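PDB 3BZW: putative lipase from Bacteroides thetaiotaomicron VPI-5482, which probably acts as a GDSL-like lipase or acylhydrolase of the SGNH hydrolase group, perhaps a lysophospholipase that cleaves ester-linked fatty acids from lysophosphatidylcholine. Local coordinates for residues 115-120 with 128-133; 110-115 with 133-138; 69-74 with 141-146; 160-165 with 210-215. All coordinates share one frame; numbering follows the deposited sequence.

Contact 1. Residues 115-120 with 128-133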
# COMPACT_ATOMS: atom_id res chain seq x y z
N GLU A 115 -12.48 -25.91 15.86
CA GLU A 115 -12.06 -27.09 15.12
C GLU A 115 -13.07 -28.19 15.39
O GLU A 115 -13.48 -28.39 16.53
CB GLU A 115 -10.67 -27.54 15.57
CG GLU A 115 -9.54 -26.57 15.27
CD GLU A 115 -9.42 -26.24 13.80
OE1 GLU A 115 -9.59 -27.16 12.96
OE2 GLU A 115 -9.15 -25.07 13.47
N GLU A 116 -13.46 -28.90 14.35
CA GLU A 116 -14.43 -29.98 14.48
C GLU A 116 -13.99 -31.19 13.67
O GLU A 116 -13.22 -31.07 12.72
CB GLU A 116 -15.81 -29.54 13.98
CG GLU A 116 -16.53 -28.50 14.82
CD GLU A 116 -16.93 -29.02 16.19
OE1 GLU A 116 -17.29 -30.21 16.28
OE2 GLU A 116 -16.89 -28.23 17.16
N GLN A 117 -14.49 -32.36 14.05
CA GLN A 117 -14.20 -33.59 13.34
C GLN A 117 -15.37 -33.78 12.39
O GLN A 117 -16.53 -33.63 12.81
CB GLN A 117 -14.12 -34.78 14.31
CG GLN A 117 -12.95 -34.71 15.25
CD GLN A 117 -11.63 -34.68 14.51
OE1 GLN A 117 -11.24 -35.66 13.87
NE2 GLN A 117 -10.94 -33.55 14.58
N VAL A 118 -15.09 -34.09 11.13
CA VAL A 118 -16.15 -34.28 10.15
C VAL A 118 -15.74 -35.30 9.09
O VAL A 118 -14.56 -35.41 8.74
CB VAL A 118 -16.50 -32.94 9.45
CG1 VAL A 118 -15.33 -32.46 8.59
CG2 VAL A 118 -17.76 -33.10 8.60
N LEU A 119 -16.71 -36.06 8.60
CA LEU A 119 -16.44 -37.05 7.56
C LEU A 119 -16.23 -36.34 6.23
O LEU A 119 -17.01 -35.47 5.85
CB LEU A 119 -17.60 -38.04 7.41
CG LEU A 119 -17.70 -39.16 8.44
CD1 LEU A 119 -18.98 -39.96 8.24
CD2 LEU A 119 -16.47 -40.05 8.34
N SER A 120 -15.17 -36.71 5.53
CA SER A 120 -14.85 -36.12 4.25
C SER A 120 -14.21 -37.18 3.35
O SER A 120 -13.50 -38.05 3.84
CB SER A 120 -13.91 -34.93 4.43
OG SER A 120 -13.64 -34.30 3.20
N MSE A 128 -12.78 -39.50 9.15
CA MSE A 128 -12.90 -38.31 9.98
C MSE A 128 -11.68 -37.40 9.82
O MSE A 128 -10.54 -37.85 9.94
CB MSE A 128 -13.04 -38.72 11.45
CG MSE A 128 -14.46 -39.07 11.87
SE MSE A 128 -15.52 -37.48 12.03
CE MSE A 128 -17.01 -37.92 10.96
N VAL A 129 -11.93 -36.13 9.54
CA VAL A 129 -10.87 -35.16 9.36
C VAL A 129 -11.16 -33.91 10.19
O VAL A 129 -12.31 -33.63 10.52
CB VAL A 129 -10.71 -34.75 7.88
CG1 VAL A 129 -10.48 -35.99 7.03
CG2 VAL A 129 -11.95 -34.00 7.41
N THR A 130 -10.11 -33.17 10.53
CA THR A 130 -10.26 -31.96 11.33
C THR A 130 -10.42 -30.73 10.44
O THR A 130 -9.56 -30.44 9.61
CB THR A 130 -9.04 -31.74 12.24
OG1 THR A 130 -8.84 -32.89 13.07
CG2 THR A 130 -9.25 -30.51 13.11
N ARG A 131 -11.53 -30.03 10.61
CA ARG A 131 -11.81 -28.83 9.82
C ARG A 131 -12.43 -27.75 10.69
O ARG A 131 -13.24 -28.04 11.56
CB ARG A 131 -12.77 -29.17 8.67
CG ARG A 131 -12.25 -30.17 7.66
CD ARG A 131 -11.27 -29.52 6.68
NE ARG A 131 -10.83 -30.47 5.66
CZ ARG A 131 -9.87 -31.38 5.83
NH1 ARG A 131 -9.23 -31.47 6.99
NH2 ARG A 131 -9.56 -32.20 4.84
N LYS A 132 -12.04 -26.50 10.45
CA LYS A 132 -12.61 -25.40 11.22
C LYS A 132 -14.05 -25.25 10.76
O LYS A 132 -14.33 -25.22 9.56
CB LYS A 132 -11.83 -24.11 10.96
CG LYS A 132 -12.35 -22.92 11.75
CD LYS A 132 -11.55 -21.65 11.48
CE LYS A 132 -10.11 -21.78 11.96
NZ LYS A 132 -9.37 -20.49 11.80
N LYS A 133 -14.98 -25.19 11.72
CA LYS A 133 -16.40 -25.05 11.41
C LYS A 133 -16.91 -23.76 12.02
O LYS A 133 -16.55 -23.41 13.15
CB LYS A 133 -17.19 -26.22 11.98
CG LYS A 133 -18.65 -26.27 11.54
CD LYS A 133 -19.45 -27.29 12.34
CE LYS A 133 -20.79 -27.63 11.68
NZ LYS A 133 -21.66 -26.44 11.48
O HOH W 1 -12.92 -31.48 3.73
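The carboxamide of Gln117 meets Thr130 at its edge: NE2 donates to Thr130 OG1 at 2.7 Å, the oxygen lying only 10° out of the amide plane. The guanidinium of Arg131 has CG2 of Val129 on one face, 3.6 Å above the plane and over its centre, while at its edge NH1 donates in plane to Thr130 O. Both groups sit on a long antiparallel beta hairpin, strands 111-122 and 127-136, which stands well away from the body of the chain; this part of it is centred about 35 Å from the centre of the chain.

The register follows from four backbone bonds. Glu116 with Arg131 and Val118 with Val129 are hydrogen-bonded pairs, and Gln117 with Thr130 is the non-hydrogen-bonded pair between them. An angle of 134° between the segment directions shows that the two strands are strongly twisted against each other.

On the face of Gln117 and Thr130, Glu115 is bent at chi2 (-58°), which turns CD back toward the partner strand; its OE1 lies 3.4 Å from Thr130 CG2. Its OE2 stands 4.9 Å from Lys132 NZ, where attraction between opposite charges is likely without direct contact.

On the other face, Val118 CG1 approaches Val129 CG2 at 3.9 Å. Tyr187 of the second subunit packs on Val118, and Lys133 NZ is hydrogen-bonded to Ser186 of that subunit. One water joins the strands here, accepting from Arg131 NE at 3.0 Å and bonding Ser120 OG.

Contact 2. Residues 110-115 with 133-138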
# COMPACT_ATOMS: atom_id res chain seq x y z
N TRP A 110 -20.30 -12.08 13.10
CA TRP A 110 -21.17 -12.92 12.28
C TRP A 110 -21.22 -14.38 12.74
O TRP A 110 -22.30 -14.98 12.81
CB TRP A 110 -20.71 -12.91 10.82
CG TRP A 110 -20.85 -11.59 10.10
CD1 TRP A 110 -19.84 -10.80 9.63
CD2 TRP A 110 -22.07 -10.95 9.71
NE1 TRP A 110 -20.35 -9.71 8.97
CE2 TRP A 110 -21.72 -9.78 9.00
CE3 TRP A 110 -23.43 -11.26 9.89
CZ2 TRP A 110 -22.68 -8.91 8.47
CZ3 TRP A 110 -24.39 -10.39 9.36
CH2 TRP A 110 -24.00 -9.23 8.66
N PHE A 111 -20.06 -14.94 13.04
CA PHE A 111 -19.95 -16.34 13.44
C PHE A 111 -19.02 -16.55 14.63
O PHE A 111 -18.33 -15.63 15.09
CB PHE A 111 -19.32 -17.18 12.32
CG PHE A 111 -20.07 -17.18 11.02
CD1 PHE A 111 -21.02 -18.16 10.75
CD2 PHE A 111 -19.79 -16.23 10.04
CE1 PHE A 111 -21.66 -18.21 9.52
CE2 PHE A 111 -20.42 -16.27 8.80
CZ PHE A 111 -21.36 -17.27 8.54
N THR A 112 -19.00 -17.79 15.11
CA THR A 112 -18.08 -18.24 16.15
C THR A 112 -17.43 -19.41 15.39
O THR A 112 -18.05 -19.96 14.48
CB THR A 112 -18.78 -18.76 17.42
OG1 THR A 112 -19.66 -19.84 17.07
CG2 THR A 112 -19.57 -17.65 18.10
N GLU A 113 -16.20 -19.77 15.73
CA GLU A 113 -15.54 -20.88 15.04
C GLU A 113 -14.81 -21.80 16.00
O GLU A 113 -14.39 -21.38 17.07
CB GLU A 113 -14.51 -20.35 14.03
CG GLU A 113 -15.02 -19.35 13.01
CD GLU A 113 -13.88 -18.71 12.23
OE1 GLU A 113 -13.45 -19.28 11.20
OE2 GLU A 113 -13.39 -17.65 12.68
N GLN A 114 -14.65 -23.05 15.59
CA GLN A 114 -13.93 -24.04 16.38
C GLN A 114 -13.58 -25.25 15.53
O GLN A 114 -14.29 -25.57 14.57
CB GLN A 114 -14.75 -24.46 17.61
CG GLN A 114 -16.05 -25.19 17.30
CD GLN A 114 -16.79 -25.58 18.56
OE1 GLN A 114 -16.29 -26.35 19.38
NE2 GLN A 114 -18.00 -25.06 18.72
N GLU A 115 -12.48 -25.91 15.86
CA GLU A 115 -12.06 -27.09 15.12
C GLU A 115 -13.07 -28.19 15.39
O GLU A 115 -13.48 -28.39 16.53
CB GLU A 115 -10.67 -27.54 15.57
CG GLU A 115 -9.54 -26.57 15.27
CD GLU A 115 -9.42 -26.24 13.80
OE1 GLU A 115 -9.59 -27.16 12.96
OE2 GLU A 115 -9.15 -25.07 13.47
N LYS A 133 -14.98 -25.19 11.72
CA LYS A 133 -16.40 -25.05 11.41
C LYS A 133 -16.91 -23.76 12.02
O LYS A 133 -16.55 -23.41 13.15
CB LYS A 133 -17.19 -26.22 11.98
CG LYS A 133 -18.65 -26.27 11.54
CD LYS A 133 -19.45 -27.29 12.34
CE LYS A 133 -20.79 -27.63 11.68
NZ LYS A 133 -21.66 -26.44 11.48
N ARG A 134 -17.75 -23.04 11.28
CA ARG A 134 -18.31 -21.79 11.78
C ARG A 134 -19.80 -21.94 12.07
O ARG A 134 -20.50 -22.71 11.40
CB ARG A 134 -18.08 -20.66 10.77
CG ARG A 134 -18.80 -20.85 9.44
CD ARG A 134 -18.37 -19.78 8.44
NE ARG A 134 -18.89 -20.06 7.10
CZ ARG A 134 -18.53 -19.38 6.01
NH1 ARG A 134 -17.67 -18.38 6.11
NH2 ARG A 134 -19.04 -19.71 4.83
N THR A 135 -20.27 -21.21 13.07
CA THR A 135 -21.66 -21.24 13.48
C THR A 135 -22.15 -19.80 13.62
O THR A 135 -21.54 -19.00 14.32
CB THR A 135 -21.82 -21.94 14.84
OG1 THR A 135 -21.33 -23.28 14.75
CG2 THR A 135 -23.29 -21.98 15.26
N PRO A 136 -23.25 -19.45 12.94
CA PRO A 136 -23.74 -18.07 13.05
C PRO A 136 -24.14 -17.71 14.48
O PRO A 136 -24.65 -18.54 15.23
CB PRO A 136 -24.92 -18.04 12.08
CG PRO A 136 -25.40 -19.46 12.07
CD PRO A 136 -24.10 -20.24 12.04
N VAL A 137 -23.88 -16.46 14.85
CA VAL A 137 -24.23 -15.98 16.18
C VAL A 137 -25.69 -15.52 16.12
O VAL A 137 -26.01 -14.55 15.45
CB VAL A 137 -23.35 -14.78 16.61
CG1 VAL A 137 -23.69 -14.38 18.04
CG2 VAL A 137 -21.88 -15.14 16.49
N MSE A 138 -26.56 -16.24 16.81
CA MSE A 138 -27.97 -15.89 16.83
C MSE A 138 -28.28 -15.16 18.13
O MSE A 138 -28.66 -15.77 19.13
CB MSE A 138 -28.83 -17.16 16.72
CG MSE A 138 -28.54 -18.01 15.49
SE MSE A 138 -29.06 -17.14 13.83
CE MSE A 138 -29.86 -18.65 12.93
O HOH W 2 -22.56 -19.21 17.29
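Phe111 and Arg134 make the main side-chain contact, a CH-pi interaction. Arg134 CD stands 3.7 Å from the centroid of the Phe111 ring and 8° off its normal, and the guanidinium plane is turned only 12° from the ring, with NE 4.0 Å from Phe111 CZ. Arg134 CG, between the backbone N and the carbonyl carbon (chi1 64°), lies over the ring face near CD1, and the extended chain sets CD over the centre. Its charged end forms a salt bridge with Asp196 of the second subunit, whose Tyr194 adds a cation-pi contact. An alanine at Phe111 would remove the ring and would probably leave the aliphatic part of Arg134 without its support, making the guanidinium less fixed toward that subunit.

Among apolar contacts, Phe111 CD1 lies 3.9 Å from Pro136 CD, and Val137 CG2 touches Thr112 CG2 at 3.8 Å, the two side chains crossing at about a right angle.

Backbone hydrogen bonds set the register. Thr112 with Thr135 and Gln114 with Lys133 each exchange two, and Val137 N adds a fifth to Trp110 O at 3.0 Å. That carbonyl also accepts from Asn148 ND2 of helix 143-157, which ties the strand ends to the helix. Water contributes one link, donating to Pro136 O at 3.0 Å while hydrogen-bonded to Thr112 OG1.

Glu113 OE1, on the face that carries Arg134, is hydrogen-bonded to Tyr194 of the second subunit. Two antiparallel strands that meet a neighbouring subunit through Glu113 and Arg134 on one face and Lys133 on the other form the base of a beta hairpin used in assembly.

Contact 3. Residues 69-74 with 141-146. With SO4 (sulfate ion), chain L.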
# COMPACT_ATOMS: atom_id res chain seq x y z
N ARG A 69 -38.52 1.18 15.04
CA ARG A 69 -38.11 -0.22 15.10
C ARG A 69 -36.70 -0.47 14.56
O ARG A 69 -36.20 0.28 13.72
CB ARG A 69 -39.13 -1.11 14.38
CG ARG A 69 -40.50 -1.10 15.04
CD ARG A 69 -40.40 -1.56 16.50
NE ARG A 69 -41.60 -1.24 17.28
CZ ARG A 69 -42.73 -1.93 17.24
NH1 ARG A 69 -42.85 -3.00 16.46
NH2 ARG A 69 -43.76 -1.55 18.00
N GLN A 70 -36.08 -1.52 15.07
CA GLN A 70 -34.72 -1.90 14.69
C GLN A 70 -34.71 -3.29 14.06
O GLN A 70 -35.75 -3.94 13.96
CB GLN A 70 -33.84 -1.87 15.93
CG GLN A 70 -33.75 -0.49 16.57
CD GLN A 70 -33.32 -0.54 18.02
OE1 GLN A 70 -32.42 -1.29 18.39
NE2 GLN A 70 -33.96 0.27 18.86
N TRP A 71 -33.53 -3.76 13.65
CA TRP A 71 -33.43 -5.07 13.03
C TRP A 71 -33.92 -6.22 13.91
O TRP A 71 -34.17 -7.32 13.41
CB TRP A 71 -32.00 -5.36 12.57
CG TRP A 71 -31.84 -5.24 11.07
CD1 TRP A 71 -31.54 -4.11 10.36
CD2 TRP A 71 -32.04 -6.28 10.11
NE1 TRP A 71 -31.53 -4.38 9.01
CE2 TRP A 71 -31.84 -5.70 8.83
CE3 TRP A 71 -32.36 -7.64 10.20
CZ2 TRP A 71 -31.96 -6.45 7.65
CZ3 TRP A 71 -32.48 -8.38 9.02
CH2 TRP A 71 -32.28 -7.78 7.77
N ASP A 72 -34.07 -5.99 15.21
CA ASP A 72 -34.54 -7.05 16.10
C ASP A 72 -36.04 -7.28 15.94
O ASP A 72 -36.58 -8.28 16.43
CB ASP A 72 -34.21 -6.73 17.57
CG ASP A 72 -34.90 -5.48 18.08
OD1 ASP A 72 -35.19 -4.58 17.26
OD2 ASP A 72 -35.13 -5.39 19.30
N ASP A 73 -36.70 -6.38 15.22
CA ASP A 73 -38.14 -6.47 15.00
C ASP A 73 -38.50 -7.11 13.65
O ASP A 73 -39.67 -7.27 13.33
CB ASP A 73 -38.76 -5.07 15.10
CG ASP A 73 -40.27 -5.10 15.29
OD1 ASP A 73 -40.74 -5.84 16.19
OD2 ASP A 73 -40.99 -4.39 14.55
N VAL A 74 -37.48 -7.48 12.87
CA VAL A 74 -37.73 -8.09 11.56
C VAL A 74 -38.51 -9.41 11.64
O VAL A 74 -39.43 -9.62 10.86
CB VAL A 74 -36.40 -8.30 10.79
CG1 VAL A 74 -36.63 -9.16 9.54
CG2 VAL A 74 -35.83 -6.94 10.38
N ASP A 141 -28.47 -9.19 20.87
CA ASP A 141 -27.58 -8.25 21.54
C ASP A 141 -26.72 -7.46 20.56
O ASP A 141 -26.21 -6.40 20.91
CB ASP A 141 -26.64 -8.98 22.51
CG ASP A 141 -27.38 -9.78 23.57
OD1 ASP A 141 -28.43 -9.30 24.06
OD2 ASP A 141 -26.90 -10.87 23.93
N THR A 142 -26.56 -7.97 19.35
CA THR A 142 -25.73 -7.28 18.36
C THR A 142 -26.43 -7.11 17.02
O THR A 142 -27.41 -7.79 16.72
CB THR A 142 -24.41 -8.03 18.13
OG1 THR A 142 -24.68 -9.24 17.41
CG2 THR A 142 -23.76 -8.38 19.46
N TYR A 143 -25.91 -6.19 16.21
CA TYR A 143 -26.48 -5.90 14.90
C TYR A 143 -26.32 -7.09 13.95
O TYR A 143 -27.27 -7.50 13.29
CB TYR A 143 -25.80 -4.67 14.31
CG TYR A 143 -26.47 -4.10 13.08
CD1 TYR A 143 -27.79 -3.64 13.12
CD2 TYR A 143 -25.77 -3.99 11.88
CE1 TYR A 143 -28.39 -3.07 12.01
CE2 TYR A 143 -26.37 -3.42 10.75
CZ TYR A 143 -27.67 -2.96 10.83
OH TYR A 143 -28.25 -2.36 9.73
N ARG A 144 -25.11 -7.65 13.89
CA ARG A 144 -24.86 -8.79 13.02
C ARG A 144 -25.70 -9.97 13.50
O ARG A 144 -26.20 -10.76 12.70
CB ARG A 144 -23.37 -9.15 13.03
CG ARG A 144 -22.52 -8.22 12.17
CD ARG A 144 -21.04 -8.38 12.44
NE ARG A 144 -20.23 -7.65 11.46
CZ ARG A 144 -18.93 -7.41 11.60
NH1 ARG A 144 -18.28 -7.83 12.67
NH2 ARG A 144 -18.27 -6.76 10.64
N GLY A 145 -25.85 -10.08 14.82
CA GLY A 145 -26.66 -11.15 15.38
C GLY A 145 -28.11 -11.00 14.96
O GLY A 145 -28.78 -11.98 14.65
N ARG A 146 -28.59 -9.76 14.96
CA ARG A 146 -29.97 -9.48 14.58
C ARG A 146 -30.21 -9.78 13.10
O ARG A 146 -31.28 -10.24 12.71
CB ARG A 146 -30.31 -8.02 14.87
CG ARG A 146 -30.32 -7.68 16.35
CD ARG A 146 -30.63 -6.20 16.57
NE ARG A 146 -30.76 -5.89 17.99
CZ ARG A 146 -31.22 -4.74 18.46
NH1 ARG A 146 -31.61 -3.79 17.62
NH2 ARG A 146 -31.31 -4.54 19.77
S SO4 L . -14.77 -6.93 11.39
O1 SO4 L . -13.63 -5.99 11.31
O2 SO4 L . -15.63 -6.73 10.21
O3 SO4 L . -14.26 -8.32 11.39
O4 SO4 L . -15.54 -6.69 12.62
O HOH W 3 -31.75 -1.93 20.89
O HOH W 4 -33.67 -10.00 13.96
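At the start of helix 143-157, Arg146 and Tyr143 meet the loop 69-74 that leads into helix 74-85, within the SGNH-hydrolase fold. Arg146 carries most of the contact, its chain extended to NE (chi3 175°) across to the loop. Its NH1 donates to Gln70 OE1 at 2.7 Å with an N-H...O angle of 171°, the oxygen lying in the guanidinium plane, and a water bridges the same oxygen to Arg146 NH2.

Asp72 lies alongside Arg146 and points the same way, its carboxylate stacked on the guanidinium with the planes 9° apart. Asp72 CB sits over one face, 3.6 Å from Arg146 NE. The salt bridge from Asp72 OD1 to Arg146 NH1 is long, 3.7 Å, and works through charge alone, because the oxygen is well out of the guanidinium plane. Flat stacking on one side and in-plane bonding at the edge together restrict rotation of the group. Beyond the two segments, Arg146 NE donates to Gln140 O, and Asp100 both pairs with Arg146 NH1 and accepts from Trp71 N.

Trp71 and Tyr143 pack obliquely, CD1 of Trp71 being 3.7 Å from CE1 of Tyr143. The helix begins with an N-cap: Gly145 N donates to Thr142 OG1 at 3.0 Å. Arg144 leaves the contact and binds a sulfate through NH1 and NH2, the latter 2.7 Å from O2.

Helix 98-102, carrying Asp100, touches Gln70 and Tyr143, while helix 195-210 covers Trp71 and Tyr143 through Ile202, so the contact lies where loop 69-74 and three helices come together.

Contact 4. Residues 160-165 with 210-215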
# COMPACT_ATOMS: atom_id res chain seq x y z
N ASP A 160 -39.54 -19.56 -0.79
CA ASP A 160 -39.72 -19.53 -2.24
C ASP A 160 -40.04 -18.16 -2.80
O ASP A 160 -40.46 -18.03 -3.96
CB ASP A 160 -40.82 -20.52 -2.63
CG ASP A 160 -42.19 -20.12 -2.08
OD1 ASP A 160 -42.24 -19.31 -1.12
OD2 ASP A 160 -43.21 -20.63 -2.58
N LYS A 161 -39.84 -17.12 -2.00
CA LYS A 161 -40.14 -15.76 -2.42
C LYS A 161 -38.91 -14.92 -2.69
O LYS A 161 -37.80 -15.24 -2.26
CB LYS A 161 -40.98 -15.05 -1.35
CG LYS A 161 -42.24 -15.79 -0.92
CD LYS A 161 -43.25 -15.94 -2.05
CE LYS A 161 -44.53 -16.58 -1.54
NZ LYS A 161 -45.58 -16.71 -2.59
N GLN A 162 -39.13 -13.82 -3.41
CA GLN A 162 -38.07 -12.87 -3.71
C GLN A 162 -37.99 -11.94 -2.50
O GLN A 162 -38.93 -11.19 -2.22
CB GLN A 162 -38.44 -12.06 -4.96
CG GLN A 162 -37.41 -11.01 -5.36
CD GLN A 162 -36.05 -11.62 -5.64
OE1 GLN A 162 -35.26 -11.85 -4.73
NE2 GLN A 162 -35.78 -11.89 -6.91
N ILE A 163 -36.88 -12.00 -1.76
CA ILE A 163 -36.70 -11.16 -0.58
C ILE A 163 -35.47 -10.28 -0.80
O ILE A 163 -34.37 -10.79 -1.06
CB ILE A 163 -36.49 -12.01 0.69
CG1 ILE A 163 -37.61 -13.05 0.82
CG2 ILE A 163 -36.49 -11.10 1.92
CD1 ILE A 163 -37.41 -14.03 1.97
N VAL A 164 -35.65 -8.97 -0.70
CA VAL A 164 -34.55 -8.04 -0.95
C VAL A 164 -34.29 -7.10 0.22
O VAL A 164 -35.22 -6.61 0.86
CB VAL A 164 -34.86 -7.19 -2.20
CG1 VAL A 164 -33.61 -6.44 -2.65
CG2 VAL A 164 -35.39 -8.09 -3.31
N LEU A 165 -33.01 -6.85 0.50
CA LEU A 165 -32.63 -5.95 1.58
C LEU A 165 -32.22 -4.59 1.02
O LEU A 165 -31.58 -4.51 -0.03
CB LEU A 165 -31.43 -6.51 2.36
CG LEU A 165 -31.54 -7.92 2.92
CD1 LEU A 165 -30.30 -8.22 3.76
CD2 LEU A 165 -32.80 -8.05 3.76
N GLY A 210 -26.80 -15.19 1.16
CA GLY A 210 -27.36 -15.51 -0.14
C GLY A 210 -28.67 -14.76 -0.34
O GLY A 210 -29.74 -15.36 -0.42
N ILE A 211 -28.59 -13.44 -0.41
CA ILE A 211 -29.78 -12.64 -0.57
C ILE A 211 -29.42 -11.36 -1.31
O ILE A 211 -28.36 -10.78 -1.07
CB ILE A 211 -30.40 -12.32 0.82
CG1 ILE A 211 -31.78 -11.69 0.66
CG2 ILE A 211 -29.48 -11.39 1.61
CD1 ILE A 211 -32.56 -11.59 1.97
N PRO A 212 -30.28 -10.91 -2.23
CA PRO A 212 -29.96 -9.68 -2.96
C PRO A 212 -30.06 -8.44 -2.08
O PRO A 212 -30.91 -8.36 -1.20
CB PRO A 212 -30.97 -9.68 -4.11
CG PRO A 212 -32.15 -10.38 -3.51
CD PRO A 212 -31.51 -11.53 -2.76
N VAL A 213 -29.18 -7.48 -2.33
CA VAL A 213 -29.19 -6.24 -1.57
C VAL A 213 -29.12 -5.08 -2.55
O VAL A 213 -28.29 -5.07 -3.45
CB VAL A 213 -27.97 -6.15 -0.62
CG1 VAL A 213 -27.97 -4.80 0.10
CG2 VAL A 213 -28.00 -7.30 0.38
N ILE A 214 -30.01 -4.11 -2.38
CA ILE A 214 -30.01 -2.91 -3.21
C ILE A 214 -29.38 -1.85 -2.30
O ILE A 214 -29.90 -1.55 -1.23
CB ILE A 214 -31.45 -2.50 -3.61
CG1 ILE A 214 -32.03 -3.53 -4.58
CG2 ILE A 214 -31.44 -1.11 -4.25
CD1 ILE A 214 -33.42 -3.21 -5.06
N ASP A 215 -28.24 -1.31 -2.73
CA ASP A 215 -27.53 -0.32 -1.93
C ASP A 215 -28.19 1.05 -2.02
O ASP A 215 -27.64 1.99 -2.60
CB ASP A 215 -26.07 -0.25 -2.38
CG ASP A 215 -25.18 0.47 -1.37
OD1 ASP A 215 -25.66 0.80 -0.27
OD2 ASP A 215 -24.00 0.69 -1.69
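Leu165 crosses Ile211 at about a right angle, CD1 reaching Ile211 CG2 at 3.9 Å and CD2 lying 4.0 Å from Ile211 CD1. Both branches of the leucine thus rest on one isoleucine, while Leu165 CB meets Val213 CG2 obliquely at 4.0 Å. A glycine in place of Leu165 would probably open a gap beside Ile211 and Val213 and deprive Ile151 of helix 143-157 of one apolar contact.

Val164 divides its branches. CG1, anti to the backbone N (chi1 -168°), meets Ile214 CG1 at 3.8 Å, and CG2 reaches Pro212 CG at 4.0 Å, the valine and proline side chains crossing at about a right angle. Ile214 is backed by Leu255 of helix 245-258.

Two backbone bonds fix the parallel register: Leu165 N donates to Pro212 O at 3.1 Å, and Ile214 N to Leu165 O at 2.9 Å, nearly along the C=O axis. Leu165 with Val213 is the one bridge between the segments, whose touching parts run 60° apart.

Strand 162-166, helix 195-210 and strand 213-214 form a beta-alpha-beta crossover, and the short last strand is the outermost within this chain on one side of the five-stranded parallel sheet typical of the SGNH-hydrolase alpha/beta fold.

How the contacts relate
Contacts 1 and 2 are successive parts of one hairpin, centres 14 Å apart, sharing Glu115 and Lys133; Lys132 CD of contact 1 comes to 3.1 Å from Glu113 OE1 of contact 2. At the hairpin's base, Trp110 NE1 packs 3.2 Å from Arg144 NE of contact 3. Contact 3 in turn reaches the central sheet, where Trp71 CH2 lies 4.1 Å from Leu165 CD2 of contact 4. Contact 1, in the outer part of the hairpin, and contact 4, in the sheet, have centres about 32 Å apart. The sulfate on Arg144, probably from the crystallisation liquor, is also hydrogen-bonded to Thr130 of the third subunit, so this ion joins contact 3 to contact 1 of another chain.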